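Protein secretion chaperonin CsaA (Picrophilus torridus, PDB 5ZDI) probably serves as a chaperone in protein secretion and is likely to bind tRNA through an OB-fold domain, working as a pair of subunits. Local coordinates at residues K62-V67 with L95-G100; G15-V20 with Y31-Y36; F23-K28 with I74-S79; T51-D56 with G91-T96. All coordinates share one frame; numbering follows the deposited sequence. Where two conformers were deposited one is given.

Interaction 1: K62-V67 with L95-G100; sequences KIIAVV and LTPDGG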
loop_
_atom_site.group_PDB
_atom_site.type_symbol
_atom_site.label_atom_id
_atom_site.label_comp_id
_atom_site.label_asym_id
_atom_site.label_seq_id
_atom_site.Cartn_x
_atom_site.Cartn_y
_atom_site.Cartn_z
ATOM N N LYS A 62 -11.384 -5.006 -2.313
ATOM C CA LYS A 62 -10.507 -4.761 -1.145
ATOM C C LYS A 62 -9.467 -3.719 -1.506
ATOM O O LYS A 62 -8.796 -3.796 -2.562
ATOM C CB LYS A 62 -9.817 -6.037 -0.651
ATOM C CG LYS A 62 -10.805 -7.018 -0.136
ATOM C CD LYS A 62 -10.118 -8.305 0.270
ATOM C CE LYS A 62 -11.208 -9.289 0.670
ATOM N NZ LYS A 62 -10.524 -10.610 0.947
ATOM N N ILE A 63 -9.438 -2.690 -0.719
ATOM C CA ILE A 63 -8.533 -1.559 -0.941
ATOM C C ILE A 63 -7.664 -1.370 0.331
ATOM O O ILE A 63 -7.862 -2.058 1.347
ATOM C CB ILE A 63 -9.326 -0.271 -1.274
ATOM C CG1 ILE A 63 -10.369 0.138 -0.243
ATOM C CG2 ILE A 63 -10.042 -0.421 -2.599
ATOM C CD1 ILE A 63 -9.778 0.692 1.030
ATOM N N ILE A 64 -6.718 -0.433 0.232
ATOM C CA ILE A 64 -5.878 -0.079 1.294
ATOM C C ILE A 64 -5.988 1.381 1.592
ATOM O O ILE A 64 -5.974 2.206 0.697
ATOM C CB ILE A 64 -4.386 -0.392 0.822
ATOM C CG1 ILE A 64 -4.245 -1.831 0.324
ATOM C CG2 ILE A 64 -3.354 -0.139 1.888
ATOM C CD1 ILE A 64 -4.544 -2.903 1.376
ATOM N N ALA A 65 -6.087 1.739 2.891
ATOM C CA ALA A 65 -6.267 3.132 3.272
ATOM C C ALA A 65 -5.569 3.510 4.560
ATOM O O ALA A 65 -5.431 2.691 5.481
ATOM C CB ALA A 65 -7.746 3.444 3.382
ATOM N N VAL A 66 -5.213 4.806 4.630
ATOM C CA VAL A 66 -4.760 5.420 5.840
ATOM C C VAL A 66 -5.985 5.772 6.677
ATOM O O VAL A 66 -6.854 6.523 6.185
ATOM C CB VAL A 66 -3.960 6.685 5.584
ATOM C CG1 VAL A 66 -3.616 7.237 7.005
ATOM C CG2 VAL A 66 -2.712 6.369 4.798
ATOM N N VAL A 67 -6.046 5.285 7.939
ATOM C CA VAL A 67 -7.261 5.464 8.716
ATOM C C VAL A 67 -7.181 6.412 9.924
ATOM O O VAL A 67 -8.208 6.677 10.548
ATOM C CB VAL A 67 -7.830 4.091 9.220
ATOM C CG1 VAL A 67 -8.150 3.209 8.004
ATOM C CG2 VAL A 67 -6.892 3.464 10.269
ATOM N N LEU A 95 -4.172 0.087 -4.955
ATOM C CA LEU A 95 -3.490 -0.970 -4.260
ATOM C C LEU A 95 -4.484 -1.977 -3.722
ATOM O O LEU A 95 -5.591 -1.570 -3.227
ATOM C CB LEU A 95 -2.698 -0.403 -3.088
ATOM C CG LEU A 95 -1.677 0.652 -3.359
ATOM C CD1 LEU A 95 -0.716 0.792 -2.168
ATOM C CD2 LEU A 95 -0.882 0.471 -4.589
ATOM N N THR A 96 -4.179 -3.288 -3.879
ATOM C CA THR A 96 -5.037 -4.316 -3.338
ATOM C C THR A 96 -4.175 -5.333 -2.563
ATOM O O THR A 96 -3.017 -5.613 -2.982
ATOM C CB THR A 96 -5.820 -5.007 -4.492
ATOM O OG1 THR A 96 -5.024 -5.985 -5.126
ATOM C CG2 THR A 96 -6.314 -3.928 -5.598
ATOM N N PRO A 97 -4.695 -5.915 -1.460
ATOM C CA PRO A 97 -3.937 -6.963 -0.839
ATOM C C PRO A 97 -4.157 -8.282 -1.519
ATOM O O PRO A 97 -5.240 -8.541 -2.020
ATOM C CB PRO A 97 -4.514 -7.011 0.595
ATOM C CG PRO A 97 -5.950 -6.681 0.391
ATOM C CD PRO A 97 -5.963 -5.700 -0.713
ATOM N N ASP A 98 -3.166 -9.162 -1.478
ATOM C CA ASP A 98 -3.338 -10.480 -2.095
ATOM C C ASP A 98 -4.429 -11.281 -1.362
ATOM O O ASP A 98 -4.952 -12.228 -1.897
ATOM C CB ASP A 98 -2.031 -11.274 -2.075
ATOM C CG ASP A 98 -1.044 -10.890 -3.186
ATOM O OD1 ASP A 98 -1.368 -10.164 -4.156
ATOM O OD2 ASP A 98 0.087 -11.366 -3.075
ATOM N N GLY A 99 -4.710 -10.907 -0.142
ATOM C CA GLY A 99 -5.757 -11.503 0.628
ATOM C C GLY A 99 -5.842 -10.753 1.931
ATOM O O GLY A 99 -5.043 -9.869 2.223
ATOM N N GLY A 100 -6.882 -11.051 2.722
ATOM C CA GLY A 100 -7.047 -10.374 3.994
ATOM C C GLY A 100 -8.471 -9.901 4.227
ATOM O O GLY A 100 -9.312 -9.970 3.361
HETATM O O HOH W 1 -6.296 0.818 -2.294
#
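Where two strands of the OB fold approach each other, Lys-62 and Ile-64 of strand 62-66 meet Leu-95 and Pro-97 at the end of strand 91-97 and Gly-100 in the loop that follows. The two short strand segments run at 112° to each other, far from either parallel or antiparallel pairing, and a water fills in for direct backbone bonding: it accepts from Ile-64 N (2.9 Å) and is hydrogen-bonded to Leu-95 O (2.7 Å). Side chains do the rest. Ile-64 brings CG1 to within 4.0 Å of Leu-95 CB, the two groups crossing at about a right angle, while its side chain and that of Pro-97 slide past each other in opposite directions, Ile-64 CD1 lying 3.8 Å from Pro-97 CD. Lys-62 lays CB on the same proline ring, then runs out extended beyond CG, and NZ gives a 2.8 Å hydrogen bond to Gly-100 O in the plane of that carbonyl. Leu-95, Thr-96 and Pro-97 also pair, antiparallel, with a strand of the second subunit, and Asp-98 makes a salt bridge to Lys-61 of that subunit. The chemistry implies apolar contacts flanked by one lysine-to-carbonyl hydrogen bond, while Lys-62 O is buried without a hydrogen-bond partner.

Interaction 2: G15-V20 with Y31-Y36; sequences GIIKEV and YKLKIY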
loop_
_atom_site.group_PDB
_atom_site.type_symbol
_atom_site.label_atom_id
_atom_site.label_comp_id
_atom_site.label_asym_id
_atom_site.label_seq_id
_atom_site.Cartn_x
_atom_site.Cartn_y
_atom_site.Cartn_z
ATOM N N GLY A 15 -9.464 -2.377 3.685
ATOM C CA GLY A 15 -10.878 -2.011 3.724
ATOM C C GLY A 15 -11.588 -2.664 2.518
ATOM O O GLY A 15 -10.912 -3.051 1.616
ATOM N N ILE A 16 -12.911 -2.682 2.505
ATOM C CA ILE A 16 -13.684 -3.185 1.338
ATOM C C ILE A 16 -14.712 -2.129 0.988
ATOM O O ILE A 16 -15.488 -1.644 1.852
ATOM C CB ILE A 16 -14.326 -4.554 1.615
ATOM C CG1 ILE A 16 -15.115 -5.063 0.397
ATOM C CG2 ILE A 16 -15.251 -4.491 2.812
ATOM C CD1 ILE A 16 -15.376 -6.551 0.403
ATOM N N ILE A 17 -14.743 -1.745 -0.289
ATOM C CA ILE A 17 -15.684 -0.754 -0.717
ATOM C C ILE A 17 -17.098 -1.379 -0.772
ATOM O O ILE A 17 -17.313 -2.406 -1.452
ATOM C CB ILE A 17 -15.285 -0.181 -2.102
ATOM C CG1 ILE A 17 -13.928 0.557 -2.011
ATOM C CG2 ILE A 17 -16.352 0.703 -2.634
ATOM C CD1 ILE A 17 -13.283 0.899 -3.335
ATOM N N LYS A 18 -18.066 -0.702 -0.169
ATOM C CA LYS A 18 -19.448 -1.187 -0.130
ATOM C C LYS A 18 -20.452 -0.359 -0.905
ATOM O O LYS A 18 -21.462 -0.914 -1.316
ATOM C CB LYS A 18 -19.949 -1.393 1.293
ATOM C CG LYS A 18 -19.068 -2.292 2.139
ATOM C CD LYS A 18 -18.910 -3.714 1.625
ATOM C CE LYS A 18 -20.207 -4.520 1.633
ATOM N NZ LYS A 18 -19.890 -5.899 1.408
ATOM N N GLU A 19 -20.219 0.909 -1.083
ATOM C CA GLU A 19 -21.090 1.788 -1.853
ATOM C C GLU A 19 -20.231 2.809 -2.595
ATOM O O GLU A 19 -19.145 3.218 -2.097
ATOM C CB GLU A 19 -22.045 2.554 -0.945
ATOM C CG GLU A 19 -23.002 1.678 -0.218
ATOM C CD GLU A 19 -24.233 2.465 0.257
ATOM O OE1 GLU A 19 -25.274 1.804 0.437
ATOM O OE2 GLU A 19 -24.121 3.708 0.410
ATOM N N VAL A 20 -20.677 3.219 -3.772
ATOM C CA VAL A 20 -19.933 4.192 -4.581
ATOM C C VAL A 20 -20.938 5.160 -5.176
ATOM O O VAL A 20 -21.940 4.678 -5.706
ATOM C CB VAL A 20 -19.205 3.570 -5.769
ATOM C CG1 VAL A 20 -18.350 4.645 -6.510
ATOM C CG2 VAL A 20 -18.326 2.451 -5.348
ATOM N N TYR A 31 -15.123 9.914 -6.917
ATOM C CA TYR A 31 -16.212 9.206 -6.286
ATOM C C TYR A 31 -16.206 9.428 -4.769
ATOM O O TYR A 31 -15.134 9.515 -4.156
ATOM C CB TYR A 31 -16.135 7.688 -6.474
ATOM C CG TYR A 31 -16.258 7.170 -7.901
ATOM C CD1 TYR A 31 -17.294 7.633 -8.742
ATOM C CD2 TYR A 31 -15.413 6.239 -8.402
ATOM C CE1 TYR A 31 -17.424 7.195 -10.010
ATOM C CE2 TYR A 31 -15.557 5.723 -9.693
ATOM C CZ TYR A 31 -16.573 6.245 -10.518
ATOM O OH TYR A 31 -16.661 5.734 -11.787
ATOM N N LYS A 32 -17.404 9.416 -4.229
ATOM C CA LYS A 32 -17.649 9.174 -2.783
ATOM C C LYS A 32 -17.721 7.660 -2.569
ATOM O O LYS A 32 -18.516 6.936 -3.177
ATOM C CB LYS A 32 -18.951 9.859 -2.303
ATOM C CG LYS A 32 -19.009 11.331 -2.443
ATOM C CD LYS A 32 -20.502 11.672 -2.143
ATOM C CE LYS A 32 -20.621 13.108 -1.926
ATOM N NZ LYS A 32 -22.046 13.375 -1.593
ATOM N N LEU A 33 -16.885 7.158 -1.675
ATOM C CA LEU A 33 -16.825 5.773 -1.320
ATOM C C LEU A 33 -17.199 5.558 0.149
ATOM O O LEU A 33 -16.762 6.313 1.003
ATOM C CB LEU A 33 -15.353 5.276 -1.403
ATOM C CG LEU A 33 -14.609 5.518 -2.674
ATOM C CD1 LEU A 33 -13.225 4.898 -2.586
ATOM C CD2 LEU A 33 -15.356 4.873 -3.812
ATOM N N LYS A 34 -18.021 4.542 0.404
ATOM C CA LYS A 34 -18.342 4.072 1.742
ATOM C C LYS A 34 -17.661 2.716 1.895
ATOM O O LYS A 34 -17.927 1.779 1.163
ATOM C CB LYS A 34 -19.839 4.032 1.962
ATOM C CG LYS A 34 -20.154 3.439 3.316
ATOM C CD LYS A 34 -21.647 3.574 3.562
ATOM C CE LYS A 34 -22.023 2.874 4.826
ATOM N NZ LYS A 34 -23.408 3.367 5.080
ATOM N N ILE A 35 -16.713 2.650 2.846
ATOM C CA ILE A 35 -15.746 1.542 2.946
ATOM C C ILE A 35 -15.852 0.939 4.359
ATOM O O ILE A 35 -15.914 1.692 5.382
ATOM C CB ILE A 35 -14.320 2.083 2.774
ATOM C CG1 ILE A 35 -14.234 2.897 1.504
ATOM C CG2 ILE A 35 -13.303 0.971 2.823
ATOM C CD1 ILE A 35 -12.910 3.530 1.225
ATOM N N TYR A 36 -15.852 -0.377 4.400
ATOM C CA TYR A 36 -15.951 -1.134 5.685
ATOM C C TYR A 36 -14.569 -1.560 6.077
ATOM O O TYR A 36 -13.851 -2.086 5.262
ATOM C CB TYR A 36 -16.822 -2.358 5.499
ATOM C CG TYR A 36 -16.980 -3.185 6.785
ATOM C CD1 TYR A 36 -17.594 -2.639 7.920
ATOM C CD2 TYR A 36 -16.525 -4.520 6.850
ATOM C CE1 TYR A 36 -17.769 -3.408 9.074
ATOM C CE2 TYR A 36 -16.627 -5.261 8.041
ATOM C CZ TYR A 36 -17.258 -4.696 9.122
ATOM O OH TYR A 36 -17.377 -5.446 10.287
#
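Val-20 lays CG1 over one face of the Tyr-31 ring, displaced from the centre toward the rim and 3.6 Å from Tyr-31 CG, a CH-pi contact. CG1 stands anti to the backbone N of Val-20 (chi1 -176°), and from there it also meets Leu-33 CD2 at 4.0 Å; these two side chains lie side by side and point the same way. Farther along that apolar face, Ile-17 crosses Leu-33 obliquely, CD1 against CD1 at 4.1 Å, and sets its CG1 near CG1 of Ile-35. The polar end of Tyr-31 looks elsewhere, its OH bonded to Tyr-53 O.

The pairing is that of the beta hairpin of strands 12-22 and 31-36 in the OB-fold barrel, interrupted by a classic beta bulge: Lys-18 and Glu-19 both face Lys-34. Lys-34 O takes a 2.8 Å bond from Lys-18 N and a weak one of 3.3 Å from Glu-19 N, and Lys-34 N returns a bond to Glu-19 O. On the other face, Glu-19 and Lys-34 run alongside each other with their CB atoms 3.9 Å apart. Their charged ends do not touch, Glu-19 OE2 and Lys-34 NZ being 4.7 Å apart, although the opposite charges probably attract; Lys-34 also makes a cation-pi contact with Tyr-43. On the Gly-15 side of the bulge, Ile-16 and Tyr-36 form a hydrogen-bonded pair, and Ile-16 CG2 sits near Tyr-36 CB, at the edge of the ring. Lys-18 lies beside Tyr-36, the two side chains pointing the same way, and its NZ is hydrogen-bonded to Asn-60 OD1.

Interaction 3: F23-K28 with I74-S79; sequences FKEAIK and IANFIS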
loop_
_atom_site.group_PDB
_atom_site.type_symbol
_atom_site.label_atom_id
_atom_site.label_comp_id
_atom_site.label_asym_id
_atom_site.label_seq_id
_atom_site.Cartn_x
_atom_site.Cartn_y
_atom_site.Cartn_z
ATOM N N PHE A 23 -19.108 12.165 -6.843
ATOM C CA PHE A 23 -18.874 13.298 -6.005
ATOM C C PHE A 23 -19.047 14.587 -6.868
ATOM O O PHE A 23 -18.097 15.250 -7.273
ATOM C CB PHE A 23 -17.504 13.191 -5.342
ATOM C CG PHE A 23 -17.225 14.200 -4.263
ATOM C CD1 PHE A 23 -18.161 15.143 -3.867
ATOM C CD2 PHE A 23 -15.962 14.247 -3.666
ATOM C CE1 PHE A 23 -17.844 16.056 -2.906
ATOM C CE2 PHE A 23 -15.665 15.167 -2.693
ATOM C CZ PHE A 23 -16.599 16.121 -2.357
ATOM N N LYS A 24 -20.310 14.941 -7.061
ATOM C CA LYS A 24 -20.689 15.972 -8.049
ATOM C C LYS A 24 -20.104 17.348 -7.782
ATOM O O LYS A 24 -19.717 18.083 -8.712
ATOM C CB LYS A 24 -22.205 16.058 -8.073
ATOM C CG LYS A 24 -22.792 14.806 -8.642
ATOM C CD LYS A 24 -24.304 14.885 -8.601
ATOM C CE LYS A 24 -24.903 13.585 -9.037
ATOM N NZ LYS A 24 -26.348 13.629 -8.758
ATOM N N GLU A 25 -19.941 17.677 -6.520
ATOM C CA GLU A 25 -19.432 18.997 -6.171
ATOM C C GLU A 25 -17.920 19.135 -6.234
ATOM O O GLU A 25 -17.377 20.264 -6.044
ATOM C CB GLU A 25 -19.878 19.308 -4.707
ATOM C CG GLU A 25 -21.392 19.257 -4.503
ATOM C CD GLU A 25 -21.995 17.877 -4.158
ATOM O OE1 GLU A 25 -21.367 16.755 -4.352
ATOM O OE2 GLU A 25 -23.179 17.932 -3.689
ATOM N N ALA A 26 -17.172 18.032 -6.384
ATOM C CA ALA A 26 -15.731 18.104 -6.304
ATOM C C ALA A 26 -15.204 18.733 -7.595
ATOM O O ALA A 26 -15.720 18.461 -8.657
ATOM C CB ALA A 26 -15.091 16.770 -6.105
ATOM N N ILE A 27 -14.140 19.491 -7.461
ATOM C CA ILE A 27 -13.396 20.051 -8.588
ATOM C C ILE A 27 -12.873 18.978 -9.524
ATOM O O ILE A 27 -13.056 19.027 -10.717
ATOM C CB ILE A 27 -12.183 20.872 -8.014
ATOM C CG1 ILE A 27 -12.704 22.122 -7.285
ATOM C CG2 ILE A 27 -11.202 21.266 -9.120
ATOM C CD1 ILE A 27 -11.653 22.827 -6.437
ATOM N N LYS A 28 -12.229 17.992 -8.948
ATOM C CA LYS A 28 -11.612 16.891 -9.680
ATOM C C LYS A 28 -12.685 15.803 -9.901
ATOM O O LYS A 28 -13.619 15.720 -9.123
ATOM C CB LYS A 28 -10.431 16.291 -8.838
ATOM C CG LYS A 28 -9.208 17.178 -8.793
ATOM C CD LYS A 28 -8.623 17.198 -10.177
ATOM C CE LYS A 28 -7.183 17.655 -10.206
ATOM N NZ LYS A 28 -7.112 18.990 -9.591
ATOM N N ILE A 74 -14.277 18.486 2.040
ATOM C CA ILE A 74 -14.159 18.834 0.652
ATOM C C ILE A 74 -15.596 19.193 0.248
ATOM O O ILE A 74 -16.515 18.364 0.363
ATOM C CB ILE A 74 -13.671 17.662 -0.206
ATOM C CG1 ILE A 74 -12.326 17.131 0.293
ATOM C CG2 ILE A 74 -13.587 18.079 -1.687
ATOM C CD1 ILE A 74 -11.875 15.835 -0.326
ATOM N N ALA A 75 -15.812 20.460 -0.142
ATOM C CA ALA A 75 -17.160 21.001 -0.262
ATOM C C ALA A 75 -17.978 20.675 0.959
ATOM O O ALA A 75 -17.556 20.974 2.072
ATOM C CB ALA A 75 -17.825 20.526 -1.579
ATOM N N ASN A 76 -19.135 20.054 0.765
ATOM C CA ASN A 76 -20.038 19.569 1.810
ATOM C C ASN A 76 -19.858 18.098 2.249
ATOM O O ASN A 76 -20.748 17.516 2.849
ATOM C CB ASN A 76 -21.464 19.665 1.249
ATOM C CG ASN A 76 -21.682 18.741 0.031
ATOM O OD1 ASN A 76 -20.793 18.561 -0.832
ATOM N ND2 ASN A 76 -22.872 18.141 -0.038
ATOM N N PHE A 77 -18.713 17.492 1.934
ATOM C CA PHE A 77 -18.474 16.061 2.205
ATOM C C PHE A 77 -17.240 15.959 3.095
ATOM O O PHE A 77 -16.298 16.735 2.926
ATOM C CB PHE A 77 -18.220 15.396 0.858
ATOM C CG PHE A 77 -17.899 13.926 0.933
ATOM C CD1 PHE A 77 -18.849 12.992 1.318
ATOM C CD2 PHE A 77 -16.615 13.498 0.628
ATOM C CE1 PHE A 77 -18.517 11.630 1.344
ATOM C CE2 PHE A 77 -16.288 12.130 0.671
ATOM C CZ PHE A 77 -17.226 11.207 1.017
ATOM N N ILE A 78 -17.245 15.001 4.007
ATOM C CA ILE A 78 -16.072 14.737 4.840
ATOM C C ILE A 78 -15.442 13.411 4.421
ATOM O O ILE A 78 -16.049 12.344 4.591
ATOM C CB ILE A 78 -16.446 14.700 6.339
ATOM C CG1 ILE A 78 -17.052 16.040 6.741
ATOM C CG2 ILE A 78 -15.226 14.390 7.181
ATOM C CD1 ILE A 78 -17.679 16.007 8.118
ATOM N N SER A 79 -14.204 13.529 3.975
ATOM C CA SER A 79 -13.389 12.394 3.581
ATOM C C SER A 79 -12.600 11.999 4.827
ATOM O O SER A 79 -11.773 12.768 5.310
ATOM C CB SER A 79 -12.490 12.726 2.454
ATOM O OG SER A 79 -11.781 11.563 2.055
#
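Phe-23 and Phe-77 meet across two turns, a type I beta turn from Phe-23 to Ala-26 and a type II' turn from Ile-74 to Phe-77. The second closes the beta hairpin that links strands 72-74 and 77-88 of the OB fold, its ends tied by two backbone bonds, Ile-74 N to Phe-77 O and Phe-77 N to Ile-74 O. Phe-23 belongs to the loop between strands 12-22 and 31-36, and its CG is anti to the backbone N (chi1 -170°), which carries CG toward the hairpin. Phe-77 presents its edge to one face of that ring in an edge-to-face pair, with centroids 5.0 Å apart and planes at 57°. The opposite face is covered by Ala-26 CB from its own turn. The tip of the ring is wedged in, CZ lying 3.7 Å from Phe-77 CB and equally close to Ile-74 CG2. Ile-74 O comes up to the ring edge, in plane, 3.5 Å from Phe-23 CZ, where the slightly positive C-H rim probably suits it. An alanine in place of Phe-23 would probably open a gap between the turns and leave Ile-74 CG2 and the edge of Phe-77 without the ring they pack on. At the exposed rim Glu-25 rests its CB on Ala-75 CB, and the Glu-25 and Asn-76 side chains cross at about a right angle, their carboxylate and amide planes 55° apart, with Glu-25 OE2 3.7 Å from Asn-76 ND2.

Interaction 4: T51-D56 with G91-T96; sequences TNYKKD and GVKLLT. With GOL (glycerol), chain C.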
loop_
_atom_site.group_PDB
_atom_site.type_symbol
_atom_site.label_atom_id
_atom_site.label_comp_id
_atom_site.label_asym_id
_atom_site.label_seq_id
_atom_site.Cartn_x
_atom_site.Cartn_y
_atom_site.Cartn_z
ATOM N N THR A 51 -12.108 7.641 -11.004
ATOM C CA THR A 51 -13.215 7.466 -11.937
ATOM C C THR A 51 -12.813 6.797 -13.255
ATOM O O THR A 51 -13.660 6.574 -14.134
ATOM C CB THR A 51 -13.943 8.801 -12.236
ATOM O OG1 THR A 51 -13.067 9.657 -12.989
ATOM C CG2 THR A 51 -14.312 9.417 -10.997
ATOM N N ASN A 52 -11.535 6.474 -13.424
ATOM C CA ASN A 52 -11.141 5.499 -14.410
ATOM C C ASN A 52 -11.714 4.128 -14.192
ATOM O O ASN A 52 -11.847 3.323 -15.143
ATOM C CB ASN A 52 -9.598 5.447 -14.583
ATOM C CG ASN A 52 -8.784 5.355 -13.231
ATOM O OD1 ASN A 52 -9.060 6.116 -12.249
ATOM N ND2 ASN A 52 -7.710 4.472 -13.221
ATOM N N TYR A 53 -12.102 3.820 -12.931
ATOM C CA TYR A 53 -12.806 2.598 -12.647
ATOM C C TYR A 53 -14.313 2.897 -12.766
ATOM O O TYR A 53 -14.750 3.925 -12.285
ATOM C CB TYR A 53 -12.549 2.124 -11.241
ATOM C CG TYR A 53 -11.154 1.626 -10.950
ATOM C CD1 TYR A 53 -10.089 2.559 -10.763
ATOM C CD2 TYR A 53 -10.894 0.296 -10.691
ATOM C CE1 TYR A 53 -8.812 2.118 -10.490
ATOM C CE2 TYR A 53 -9.616 -0.152 -10.402
ATOM C CZ TYR A 53 -8.594 0.776 -10.299
ATOM O OH TYR A 53 -7.288 0.360 -9.986
ATOM N N LYS A 54 -15.093 1.954 -13.267
ATOM C CA LYS A 54 -16.543 2.060 -13.219
ATOM C C LYS A 54 -16.980 1.708 -11.838
ATOM O O LYS A 54 -16.286 0.976 -11.144
ATOM C CB LYS A 54 -17.242 1.124 -14.247
ATOM C CG LYS A 54 -16.776 1.331 -15.674
ATOM C CD LYS A 54 -16.778 2.782 -16.071
ATOM N N LYS A 55 -18.101 2.266 -11.442
ATOM C CA LYS A 55 -18.622 2.036 -10.103
ATOM C C LYS A 55 -18.700 0.543 -9.817
ATOM O O LYS A 55 -18.280 0.091 -8.744
ATOM C CB LYS A 55 -19.937 2.744 -9.914
ATOM C CG LYS A 55 -19.830 4.273 -9.968
ATOM C CD LYS A 55 -21.181 4.921 -9.623
ATOM C CE LYS A 55 -21.568 5.984 -10.661
ATOM N NZ LYS A 55 -22.748 6.904 -10.387
ATOM N N ASP A 56 -19.217 -0.248 -10.759
ATOM C CA ASP A 56 -19.316 -1.685 -10.542
ATOM C C ASP A 56 -17.998 -2.422 -10.375
ATOM O O ASP A 56 -17.980 -3.459 -9.736
ATOM C CB ASP A 56 -20.190 -2.350 -11.621
ATOM C CG ASP A 56 -21.692 -2.108 -11.391
ATOM O OD1 ASP A 56 -22.206 -2.412 -10.282
ATOM O OD2 ASP A 56 -22.359 -1.644 -12.330
ATOM N N GLY A 91 -3.556 6.603 -15.407
ATOM C CA GLY A 91 -4.304 6.997 -14.241
ATOM C C GLY A 91 -3.946 6.269 -12.915
ATOM O O GLY A 91 -2.978 5.491 -12.829
ATOM N N VAL A 92 -4.753 6.563 -11.924
ATOM C CA VAL A 92 -4.584 6.027 -10.604
ATOM C C VAL A 92 -4.974 4.542 -10.631
ATOM O O VAL A 92 -6.065 4.196 -10.993
ATOM C CB VAL A 92 -5.397 6.802 -9.594
ATOM C CG1 VAL A 92 -5.305 6.179 -8.187
ATOM C CG2 VAL A 92 -4.895 8.265 -9.502
ATOM N N LYS A 93 -4.090 3.682 -10.105
ATOM C CA LYS A 93 -4.354 2.252 -10.021
ATOM C C LYS A 93 -4.311 1.892 -8.540
ATOM O O LYS A 93 -3.253 1.961 -7.885
ATOM C CB LYS A 93 -3.302 1.484 -10.775
ATOM C CG LYS A 93 -3.330 1.748 -12.262
ATOM C CD LYS A 93 -4.510 1.031 -12.970
ATOM C CE LYS A 93 -4.398 1.274 -14.463
ATOM N NZ LYS A 93 -5.486 0.683 -15.213
ATOM N N LEU A 94 -5.453 1.480 -8.031
ATOM C CA LEU A 94 -5.565 1.081 -6.619
ATOM C C LEU A 94 -4.562 0.011 -6.218
ATOM O O LEU A 94 -4.296 -0.957 -6.963
ATOM C CB LEU A 94 -6.958 0.563 -6.265
ATOM C CG LEU A 94 -8.035 1.667 -6.402
ATOM C CD1 LEU A 94 -9.415 1.013 -6.366
ATOM C CD2 LEU A 94 -7.824 2.771 -5.338
ATOM N N LEU A 95 -4.172 0.087 -4.955
ATOM C CA LEU A 95 -3.490 -0.970 -4.260
ATOM C C LEU A 95 -4.484 -1.977 -3.722
ATOM O O LEU A 95 -5.591 -1.570 -3.227
ATOM C CB LEU A 95 -2.698 -0.403 -3.088
ATOM C CG LEU A 95 -1.677 0.652 -3.359
ATOM C CD1 LEU A 95 -0.716 0.792 -2.168
ATOM C CD2 LEU A 95 -0.882 0.471 -4.589
ATOM N N THR A 96 -4.179 -3.288 -3.879
ATOM C CA THR A 96 -5.037 -4.316 -3.338
ATOM C C THR A 96 -4.175 -5.333 -2.563
ATOM O O THR A 96 -3.017 -5.613 -2.982
ATOM C CB THR A 96 -5.820 -5.007 -4.492
ATOM O OG1 THR A 96 -5.024 -5.985 -5.126
ATOM C CG2 THR A 96 -6.314 -3.928 -5.598
HETATM C C1 GOL C . -8.859 1.343 -14.245
HETATM O O1 GOL C . -7.868 2.106 -14.975
HETATM C C2 GOL C . -8.923 -0.066 -14.787
HETATM O O2 GOL C . -7.656 -0.730 -14.641
HETATM C C3 GOL C . -9.955 -0.883 -14.038
HETATM O O3 GOL C . -10.040 -2.143 -14.699
HETATM O O HOH W 2 -7.231 8.293 -12.233
#
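A surface site holding a glycerol, probably from the crystallisation liquor, forms where Asn-52 and Tyr-53 of a loop lean on Val-92, Lys-93 and Leu-94 of strand 91-97. Asn-52 uses both ends of its amide. ND2 gives Val-92 O a nearly straight bond of 2.8 Å (176°), with the acceptor in the amide plane, and a second bond to glycerol O1; OD1 accepts a hydrogen bond from a water that in turn accepts from Val-92 N. The amide is therefore held at both ends against one residue, which fixes its rotation. Tyr-53 lies with its ring between two partners: glycerol C1 sits 3.7 Å above the centre of one face, and Leu-94 CD1 covers the opposite face, displaced toward the rim. Val-92 O stands at the ring edge, 3.5 Å from Tyr-53 CE1. At the far end Tyr-53 OH accepts from Leu-94 N at 2.9 Å and is also hydrogen-bonded to Asp-98 OD2 of the second subunit. A phenylalanine here would keep the ring but would probably leave Leu-94 N and that aspartate each short of a partner. Lys-93 NZ reaches two glycerol oxygens, O2 at 2.7 Å and O1 at 2.8 Å, besides its salt bridge to Asp-90. Donors from Asn-52 and Lys-93 thus meet at glycerol O1 while its carbons lie over the Tyr-53 ring, beside a hydroxyl that joins the loop to strand 91-97 of its own chain and to Asp-98 of the second subunit.

Together the four contacts show how the demands on a barrel change from core to rim. Interactions 1 and 2 each bury several apolar side chains and join directly: Ile-63 N probably bonds to Gly-15 O, and Ile-63 CG2 packs on Ile-17 CD1. Interaction 2 alone is a true strand pairing with many backbone bonds; interaction 1 bridges crossed strands through a water. Interactions 3 and 4 are surface contacts, the former aromatic, the latter largely polar. Tyr-31 and Lys-32 tie interaction 2 to both, through Tyr-53 O and the two phenylalanines. Interactions 1 and 4 share Leu-95 and Thr-96 on strand 91-97 and touch the second subunit, whereas 2 and 3 do not.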